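Local structure of malate oxidoreductase (1VL6) at residues R68-A73 with A107-F112; G137-D142 with P162-D167. The protein probably catalyses the NAD-dependent oxidative decarboxylation of malate to pyruvate and carbon dioxide, as malic enzymes do. All coordinates share one frame; numbering follows the deposited sequence. Where two conformers were deposited one is given.

In the fold
Interactions 1 and 2 lie in one parallel four-stranded sheet, ordered 110-115, 71-76, 137-140, 163-165, with their centres about 12 Å apart. Each joins the two strands of a beta-alpha-beta unit: helix 89-107 connects those of interaction 1, helix 147-158 those of interaction 2. Along the chain interaction 1 closes before interaction 2 opens. They meet at the middle of the sheet, where strands 71-76 and 137-140 are neighbours and A73 O lies 2.8 Å from N139 N, a probable hydrogen bond. Interaction 1 looks toward other subunits, whereas interaction 2 lies nearer the chain centre and carries clustered acids that probably belong to the metal site expected of a malic enzyme.

Interaction 1: residues R68-A73 with A107-F112; sequences RWNTVA and ADIDAF
T71-A73 and D110-F112 pair in parallel at the beginnings of strands 71-76 and 110-115, the two strands of a beta-alpha-beta unit whose connection is helix 89-107. V72 gives both its backbone polar groups to the partner strand: its N bonds D110 O at 3.0 Å, and its O receives F112 N at 2.8 Å. One step earlier D110 N reaches N70 O (3.0 Å), extending the ladder one residue before strand 71-76 starts. There N70, with CG anti to the backbone N (chi1 -170°), brings its amide up to D108. ND2 donates to D108 O at 3.0 Å, the acceptor lying in the amide plane, and also bonds E33 of the third subunit; asparagine suits this place because one short amide serves both. On the face of V72 and A111, beta-branched V72 lays CG2 on I109 CG2 (3.8 Å), and M334 of helix 330-340 touches V72 and I109. A111, with only a methyl, packs against A100 and F103. On the other face D110 OD1 forms a salt bridge with K104 and a hydrogen bond with T28 OG1 of the second subunit. Neighbouring parallel strands joined through a helix that packs on their sheet make the beta-alpha-beta unit of alpha/beta folds.

Interaction 2: residues G137-D142 with P162-D167; sequences GINLED and PVFHDD
I138, N139 and L140 pair in parallel with V163, F164 and H165, and backbone hydrogen bonds set their register. I138 N donates to P162 O at 2.9 Å, F164 N to I138 O, and L140 N to F164 O at 2.8 Å; a weak bond from D166 N to L140 O carries the ladder to the start of helix 166-186.

A side-chain amide adds to this ladder. With CG trans to its own backbone N (chi1 177°), N139 aims ND2 at the other strand, where its two N-H groups part: one meets F164 O at 3.2 Å from above the carbonyl plane, the other D166 OD1 at 3.0 Å. F164 O is therefore gripped by two donors, while N139 OD1 accepts from K99. A leucine in its place would probably leave D166 OD1 without its amide donor and K99 without one of its acceptors.

Apolar contact lies on the opposite face, where L140 CD1 rests on V163 CG1 at 3.7 Å; the leucine is long enough to reach this valine diagonally, and both are apolar as the buried layer demands. Beside them the H165 ring turns its CD2 edge to L140 O, and its ND1 bonds Q168.

Carboxylates gather beyond the strand ends. E141, bent at chi2 (80°), folds back so that OE1 comes near D166 OD1, and K99 forms salt bridges with both. D142 OD1 stands 3.3 Å from D167 OD2, which also accepts a weak bond from D142 N. E141, D142 and D167 sit where malic enzymes hold their divalent metal, and probably form that site here.

Strand 71-76 flanks 137-140 on the side away from 163-165, helix 89-107 packs on N139, E141 and D142, and helix 330-340 covers P162, F164 and D166.

Interaction 1: residues R68-A73 with A107-F112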
ATOM      1  N   ARG A  68      -3.682   6.824  16.068  1.00 62.61           N
ATOM      2  CA  ARG A  68      -4.697   7.807  16.428  1.00 62.50           C
ATOM      3  C   ARG A  68      -4.362   9.219  15.949  1.00 62.79           C
ATOM      4  O   ARG A  68      -5.261   9.999  15.681  1.00 63.57           O
ATOM      5  CB  ARG A  68      -4.886   7.809  17.937  1.00 60.80           C
ATOM      6  CG  ARG A  68      -5.991   8.671  18.407  1.00 63.50           C
ATOM      7  CD  ARG A  68      -6.697   8.116  19.588  1.00 68.11           C
ATOM      8  NE  ARG A  68      -7.732   8.998  20.095  1.00 59.48           N
ATOM      9  CZ  ARG A  68      -7.579   9.851  21.081  1.00 64.12           C
ATOM     10  NH1 ARG A  68      -6.415   9.963  21.700  1.00 64.60           N
ATOM     11  NH2 ARG A  68      -8.612  10.598  21.461  1.00 65.72           N
ATOM     12  N   TRP A  69      -3.072   9.526  15.841  1.00 61.48           N
ATOM     13  CA  TRP A  69      -2.594  10.844  15.428  1.00 62.52           C
ATOM     14  C   TRP A  69      -3.037  11.219  14.020  1.00 62.46           C
ATOM     15  O   TRP A  69      -2.977  12.389  13.618  1.00 62.34           O
ATOM     16  CB  TRP A  69      -1.061  10.921  15.518  1.00 60.01           C
ATOM     17  CG  TRP A  69      -0.397  10.080  14.518  1.00 63.70           C
ATOM     18  CD1 TRP A  69      -0.130   8.750  14.628  1.00 64.80           C
ATOM     19  CD2 TRP A  69       0.078  10.482  13.216  1.00 62.59           C
ATOM     20  NE1 TRP A  69       0.462   8.297  13.475  1.00 70.22           N
ATOM     21  CE2 TRP A  69       0.610   9.341  12.597  1.00 65.98           C
ATOM     22  CE3 TRP A  69       0.084  11.690  12.508  1.00 66.83           C
ATOM     23  CZ2 TRP A  69       1.128   9.362  11.311  1.00 64.17           C
ATOM     24  CZ3 TRP A  69       0.608  11.722  11.252  1.00 64.38           C
ATOM     25  CH2 TRP A  69       1.126  10.565  10.658  1.00 68.25           C
ATOM     26  N   ASN A  70      -3.480  10.220  13.270  1.00 61.72           N
ATOM     27  CA  ASN A  70      -3.793  10.406  11.875  1.00 61.18           C
ATOM     28  C   ASN A  70      -5.031   9.644  11.428  1.00 61.04           C
ATOM     29  O   ASN A  70      -5.177   9.405  10.238  1.00 63.58           O
ATOM     30  CB  ASN A  70      -2.561   9.998  11.069  1.00 60.02           C
ATOM     31  CG  ASN A  70      -2.662  10.360   9.612  1.00 67.21           C
ATOM     32  OD1 ASN A  70      -2.903  11.508   9.245  1.00 65.34           O
ATOM     33  ND2 ASN A  70      -2.493   9.359   8.762  1.00 72.53           N
ATOM     34  N   THR A  71      -5.925   9.265  12.341  1.00 62.40           N
ATOM     35  CA  THR A  71      -7.176   8.604  11.922  1.00 66.09           C
ATOM     36  C   THR A  71      -8.388   9.456  12.184  1.00 64.68           C
ATOM     37  O   THR A  71      -8.453  10.195  13.135  1.00 67.69           O
ATOM     38  CB  THR A  71      -7.384   7.216  12.564  1.00 67.87           C
ATOM     39  OG1 THR A  71      -7.534   7.327  13.981  1.00 75.89           O
ATOM     40  CG2 THR A  71      -6.158   6.348  12.383  1.00 67.51           C
ATOM     41  N   VAL A  72      -9.354   9.361  11.310  1.00 63.87           N
ATOM     42  CA  VAL A  72     -10.518  10.221  11.348  1.00 64.03           C
ATOM     43  C   VAL A  72     -11.754   9.332  11.064  1.00 65.12           C
ATOM     44  O   VAL A  72     -11.719   8.470  10.184  1.00 64.52           O
ATOM     45  CB  VAL A  72     -10.323  11.387  10.346  1.00 66.18           C
ATOM     46  CG1 VAL A  72     -11.670  12.023   9.883  1.00 69.43           C
ATOM     47  CG2 VAL A  72      -9.380  12.423  10.959  1.00 64.99           C
ATOM     48  N   ALA A  73     -12.813   9.499  11.862  1.00 64.99           N
ATOM     49  CA  ALA A  73     -14.049   8.790  11.606  1.00 64.77           C
ATOM     50  C   ALA A  73     -14.908   9.650  10.709  1.00 63.54           C
ATOM     51  O   ALA A  73     -15.054  10.824  10.960  1.00 64.64           O
ATOM     52  CB  ALA A  73     -14.755   8.517  12.893  1.00 68.51           C
ATOM     53  N   ALA A 107      -4.875  14.537   1.931  1.00 62.57           N
ATOM     54  CA  ALA A 107      -4.282  14.907   3.226  1.00 64.38           C
ATOM     55  C   ALA A 107      -3.470  13.816   3.855  1.00 63.70           C
ATOM     56  O   ALA A 107      -2.829  14.085   4.846  1.00 65.17           O
ATOM     57  CB  ALA A 107      -5.376  15.351   4.211  1.00 66.56           C
ATOM     58  N   ASP A 108      -3.497  12.619   3.265  1.00 63.20           N
ATOM     59  CA  ASP A 108      -2.815  11.416   3.748  1.00 63.61           C
ATOM     60  C   ASP A 108      -3.379  10.992   5.091  1.00 63.02           C
ATOM     61  O   ASP A 108      -2.710  10.370   5.918  1.00 62.11           O
ATOM     62  CB  ASP A 108      -1.291  11.573   3.724  1.00 59.45           C
ATOM     63  CG  ASP A 108      -0.554  10.232   3.880  1.00 75.12           C
ATOM     64  OD1 ASP A 108      -1.126   9.174   3.539  1.00 91.96           O
ATOM     65  OD2 ASP A 108       0.599  10.114   4.360  1.00 84.54           O
ATOM     66  N   ILE A 109      -4.648  11.305   5.293  1.00 63.78           N
ATOM     67  CA  ILE A 109      -5.326  10.957   6.547  1.00 64.65           C
ATOM     68  C   ILE A 109      -5.967   9.605   6.381  1.00 65.43           C
ATOM     69  O   ILE A 109      -6.568   9.324   5.342  1.00 66.78           O
ATOM     70  CB  ILE A 109      -6.380  12.001   6.887  1.00 65.61           C
ATOM     71  CG1 ILE A 109      -5.691  13.238   7.425  1.00 66.62           C
ATOM     72  CG2 ILE A 109      -7.383  11.476   7.885  1.00 69.58           C
ATOM     73  CD1 ILE A 109      -6.672  14.328   7.721  1.00 77.11           C
ATOM     74  N   ASP A 110      -5.825   8.770   7.404  1.00 65.55           N
ATOM     75  CA  ASP A 110      -6.432   7.469   7.404  1.00 65.46           C
ATOM     76  C   ASP A 110      -7.860   7.632   7.909  1.00 66.01           C
ATOM     77  O   ASP A 110      -8.115   7.716   9.103  1.00 69.31           O
ATOM     78  CB  ASP A 110      -5.628   6.542   8.303  1.00 65.41           C
ATOM     79  CG  ASP A 110      -4.294   6.164   7.716  1.00 66.51           C
ATOM     80  OD1 ASP A 110      -4.098   6.165   6.477  1.00 74.45           O
ATOM     81  OD2 ASP A 110      -3.367   5.814   8.436  1.00 76.84           O
ATOM     82  N   ALA A 111      -8.809   7.695   7.006  1.00 65.94           N
ATOM     83  CA  ALA A 111     -10.177   7.925   7.395  1.00 65.37           C
ATOM     84  C   ALA A 111     -11.001   6.634   7.279  1.00 66.77           C
ATOM     85  O   ALA A 111     -10.806   5.871   6.367  1.00 67.38           O
ATOM     86  CB  ALA A 111     -10.752   9.032   6.526  1.00 67.97           C
ATOM     87  N   PHE A 112     -11.903   6.409   8.236  0.60 69.66           N
ATOM     88  CA  PHE A 112     -12.744   5.196   8.302  0.60 70.58           C
ATOM     89  C   PHE A 112     -14.223   5.629   8.275  0.60 68.97           C
ATOM     90  O   PHE A 112     -14.600   6.574   8.953  0.60 69.91           O
ATOM     91  CB  PHE A 112     -12.417   4.353   9.567  0.60 72.01           C
ATOM     92  CG  PHE A 112     -10.968   3.932   9.644  0.60 72.38           C
ATOM     93  CD1 PHE A 112      -9.999   4.813  10.117  0.60 73.91           C
ATOM     94  CD2 PHE A 112     -10.567   2.682   9.176  0.60 78.58           C
ATOM     95  CE1 PHE A 112      -8.651   4.459  10.134  0.60 74.19           C
ATOM     96  CE2 PHE A 112      -9.220   2.309   9.199  0.60 74.52           C
ATOM     97  CZ  PHE A 112      -8.261   3.203   9.683  0.60 77.11           C
TER

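Interaction 2: residues G137-D142 with P162-D167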
ATOM      1  N   GLY A 137      -9.840  12.538  15.228  1.00 64.70           N
ATOM      2  CA  GLY A 137     -10.778  13.545  14.684  1.00 62.82           C
ATOM      3  C   GLY A 137     -12.082  12.932  14.224  1.00 62.09           C
ATOM      4  O   GLY A 137     -12.138  11.750  13.926  1.00 63.31           O
ATOM      5  N   ILE A 138     -13.146  13.724  14.208  1.00 62.08           N
ATOM      6  CA  ILE A 138     -14.442  13.290  13.725  1.00 61.39           C
ATOM      7  C   ILE A 138     -14.902  14.175  12.578  1.00 62.90           C
ATOM      8  O   ILE A 138     -14.982  15.396  12.726  1.00 64.88           O
ATOM      9  CB  ILE A 138     -15.464  13.414  14.830  1.00 60.99           C
ATOM     10  CG1 ILE A 138     -15.008  12.670  16.093  1.00 66.22           C
ATOM     11  CG2 ILE A 138     -16.804  12.930  14.347  1.00 63.45           C
ATOM     12  CD1 ILE A 138     -15.232  11.154  16.071  1.00 66.57           C
ATOM     13  N   ASN A 139     -15.251  13.563  11.452  1.00 62.52           N
ATOM     14  CA  ASN A 139     -15.854  14.272  10.357  1.00 62.59           C
ATOM     15  C   ASN A 139     -17.302  13.861  10.226  1.00 62.34           C
ATOM     16  O   ASN A 139     -17.609  12.774   9.740  1.00 62.84           O
ATOM     17  CB  ASN A 139     -15.111  13.984   9.061  1.00 65.29           C
ATOM     18  CG  ASN A 139     -15.755  14.662   7.844  1.00 70.83           C
ATOM     19  OD1 ASN A 139     -15.724  14.097   6.766  1.00 74.23           O
ATOM     20  ND2 ASN A 139     -16.344  15.851   8.023  1.00 66.70           N
ATOM     21  N   LEU A 140     -18.196  14.719  10.677  1.00 62.19           N
ATOM     22  CA  LEU A 140     -19.638  14.501  10.505  1.00 62.69           C
ATOM     23  C   LEU A 140     -19.946  14.815   9.062  1.00 63.44           C
ATOM     24  O   LEU A 140     -19.436  15.815   8.529  1.00 63.89           O
ATOM     25  CB  LEU A 140     -20.467  15.429  11.438  1.00 61.13           C
ATOM     26  CG  LEU A 140     -20.295  15.182  12.931  1.00 60.05           C
ATOM     27  CD1 LEU A 140     -20.851  16.295  13.710  1.00 60.20           C
ATOM     28  CD2 LEU A 140     -20.973  13.889  13.329  1.00 63.47           C
ATOM     29  N   GLU A 141     -20.755  13.969   8.433  1.00 62.72           N
ATOM     30  CA  GLU A 141     -21.039  14.115   7.027  1.00 63.61           C
ATOM     31  C   GLU A 141     -22.453  13.645   6.714  1.00 63.85           C
ATOM     32  O   GLU A 141     -22.879  12.583   7.194  1.00 65.00           O
ATOM     33  CB  GLU A 141     -20.002  13.327   6.242  1.00 63.59           C
ATOM     34  CG  GLU A 141     -20.134  13.463   4.735  1.00 75.76           C
ATOM     35  CD  GLU A 141     -19.546  14.733   4.150  1.00 74.80           C
ATOM     36  OE1 GLU A 141     -18.481  15.156   4.598  1.00 75.65           O
ATOM     37  OE2 GLU A 141     -20.163  15.284   3.222  1.00 84.93           O
ATOM     38  N   ASP A 142     -23.191  14.448   5.941  1.00 63.22           N
ATOM     39  CA  ASP A 142     -24.496  14.037   5.361  1.00 63.45           C
ATOM     40  C   ASP A 142     -25.487  13.645   6.436  1.00 63.80           C
ATOM     41  O   ASP A 142     -26.152  12.574   6.369  1.00 63.49           O
ATOM     42  CB  ASP A 142     -24.304  12.912   4.304  1.00 64.11           C
ATOM     43  CG  ASP A 142     -23.633  13.421   3.015  1.00 65.35           C
ATOM     44  OD1 ASP A 142     -23.282  14.623   2.942  1.00 68.75           O
ATOM     45  OD2 ASP A 142     -23.432  12.700   2.017  1.00 69.68           O
ATOM     46  N   PRO A 162     -11.037  17.210  17.537  1.00 61.94           N
ATOM     47  CA  PRO A 162     -11.794  18.131  16.724  1.00 63.38           C
ATOM     48  C   PRO A 162     -12.964  17.409  16.066  1.00 63.94           C
ATOM     49  O   PRO A 162     -12.873  16.197  15.783  1.00 64.69           O
ATOM     50  CB  PRO A 162     -10.763  18.617  15.666  1.00 67.34           C
ATOM     51  CG  PRO A 162      -9.747  17.527  15.588  1.00 66.74           C
ATOM     52  CD  PRO A 162      -9.664  17.045  17.038  1.00 63.16           C
ATOM     53  N   VAL A 163     -14.057  18.145  15.878  1.00 64.42           N
ATOM     54  CA  VAL A 163     -15.211  17.655  15.182  1.00 64.31           C
ATOM     55  C   VAL A 163     -15.574  18.697  14.162  1.00 63.88           C
ATOM     56  O   VAL A 163     -15.709  19.859  14.494  1.00 63.18           O
ATOM     57  CB  VAL A 163     -16.379  17.531  16.120  1.00 65.75           C
ATOM     58  CG1 VAL A 163     -17.583  16.926  15.408  1.00 71.43           C
ATOM     59  CG2 VAL A 163     -16.000  16.734  17.385  1.00 68.30           C
ATOM     60  N   PHE A 164     -15.746  18.245  12.924  1.00 64.69           N
ATOM     61  CA  PHE A 164     -15.959  19.088  11.771  1.00 63.55           C
ATOM     62  C   PHE A 164     -17.123  18.482  11.006  1.00 64.61           C
ATOM     63  O   PHE A 164     -17.145  17.263  10.833  1.00 67.11           O
ATOM     64  CB  PHE A 164     -14.707  19.009  10.913  1.00 61.50           C
ATOM     65  CG  PHE A 164     -14.740  19.841   9.653  1.00 59.59           C
ATOM     66  CD1 PHE A 164     -14.678  21.232   9.709  1.00 59.67           C
ATOM     67  CD2 PHE A 164     -14.762  19.239   8.413  1.00 62.46           C
ATOM     68  CE1 PHE A 164     -14.677  21.991   8.549  1.00 64.60           C
ATOM     69  CE2 PHE A 164     -14.756  19.997   7.230  1.00 58.28           C
ATOM     70  CZ  PHE A 164     -14.714  21.377   7.304  1.00 63.67           C
ATOM     71  N   HIS A 165     -18.077  19.306  10.563  1.00 63.36           N
ATOM     72  CA  HIS A 165     -19.141  18.865   9.618  1.00 62.92           C
ATOM     73  C   HIS A 165     -19.054  19.639   8.302  1.00 64.54           C
ATOM     74  O   HIS A 165     -19.332  20.845   8.269  1.00 67.21           O
ATOM     75  CB  HIS A 165     -20.517  19.056  10.246  1.00 62.05           C
ATOM     76  CG  HIS A 165     -21.650  18.579   9.400  1.00 55.93           C
ATOM     77  ND1 HIS A 165     -22.943  18.996   9.611  1.00 61.44           N
ATOM     78  CD2 HIS A 165     -21.698  17.729   8.351  1.00 72.78           C
ATOM     79  CE1 HIS A 165     -23.741  18.415   8.732  1.00 70.58           C
ATOM     80  NE2 HIS A 165     -23.009  17.649   7.945  1.00 69.87           N
ATOM     81  N   ASP A 166     -18.627  18.963   7.243  1.00 64.34           N
ATOM     82  CA  ASP A 166     -18.462  19.603   5.941  1.00 65.78           C
ATOM     83  C   ASP A 166     -19.530  20.554   5.512  1.00 63.46           C
ATOM     84  O   ASP A 166     -19.255  21.688   5.167  1.00 61.91           O
ATOM     85  CB  ASP A 166     -18.468  18.581   4.823  1.00 69.67           C
ATOM     86  CG  ASP A 166     -17.164  18.029   4.599  1.00 72.87           C
ATOM     87  OD1 ASP A 166     -16.778  17.080   5.311  1.00 75.31           O
ATOM     88  OD2 ASP A 166     -16.456  18.586   3.724  1.00 88.54           O
ATOM     89  N   ASP A 167     -20.738  20.031   5.427  1.00 62.18           N
ATOM     90  CA  ASP A 167     -21.839  20.752   4.812  1.00 63.99           C
ATOM     91  C   ASP A 167     -22.132  22.041   5.523  1.00 62.53           C
ATOM     92  O   ASP A 167     -22.687  22.956   4.938  1.00 65.63           O
ATOM     93  CB  ASP A 167     -23.091  19.874   4.811  1.00 67.58           C
ATOM     94  CG  ASP A 167     -22.886  18.602   3.985  1.00 84.50           C
ATOM     95  OD1 ASP A 167     -22.892  18.853   2.741  1.00 83.12           O
ATOM     96  OD2 ASP A 167     -22.622  17.419   4.471  1.00 84.69           O
TER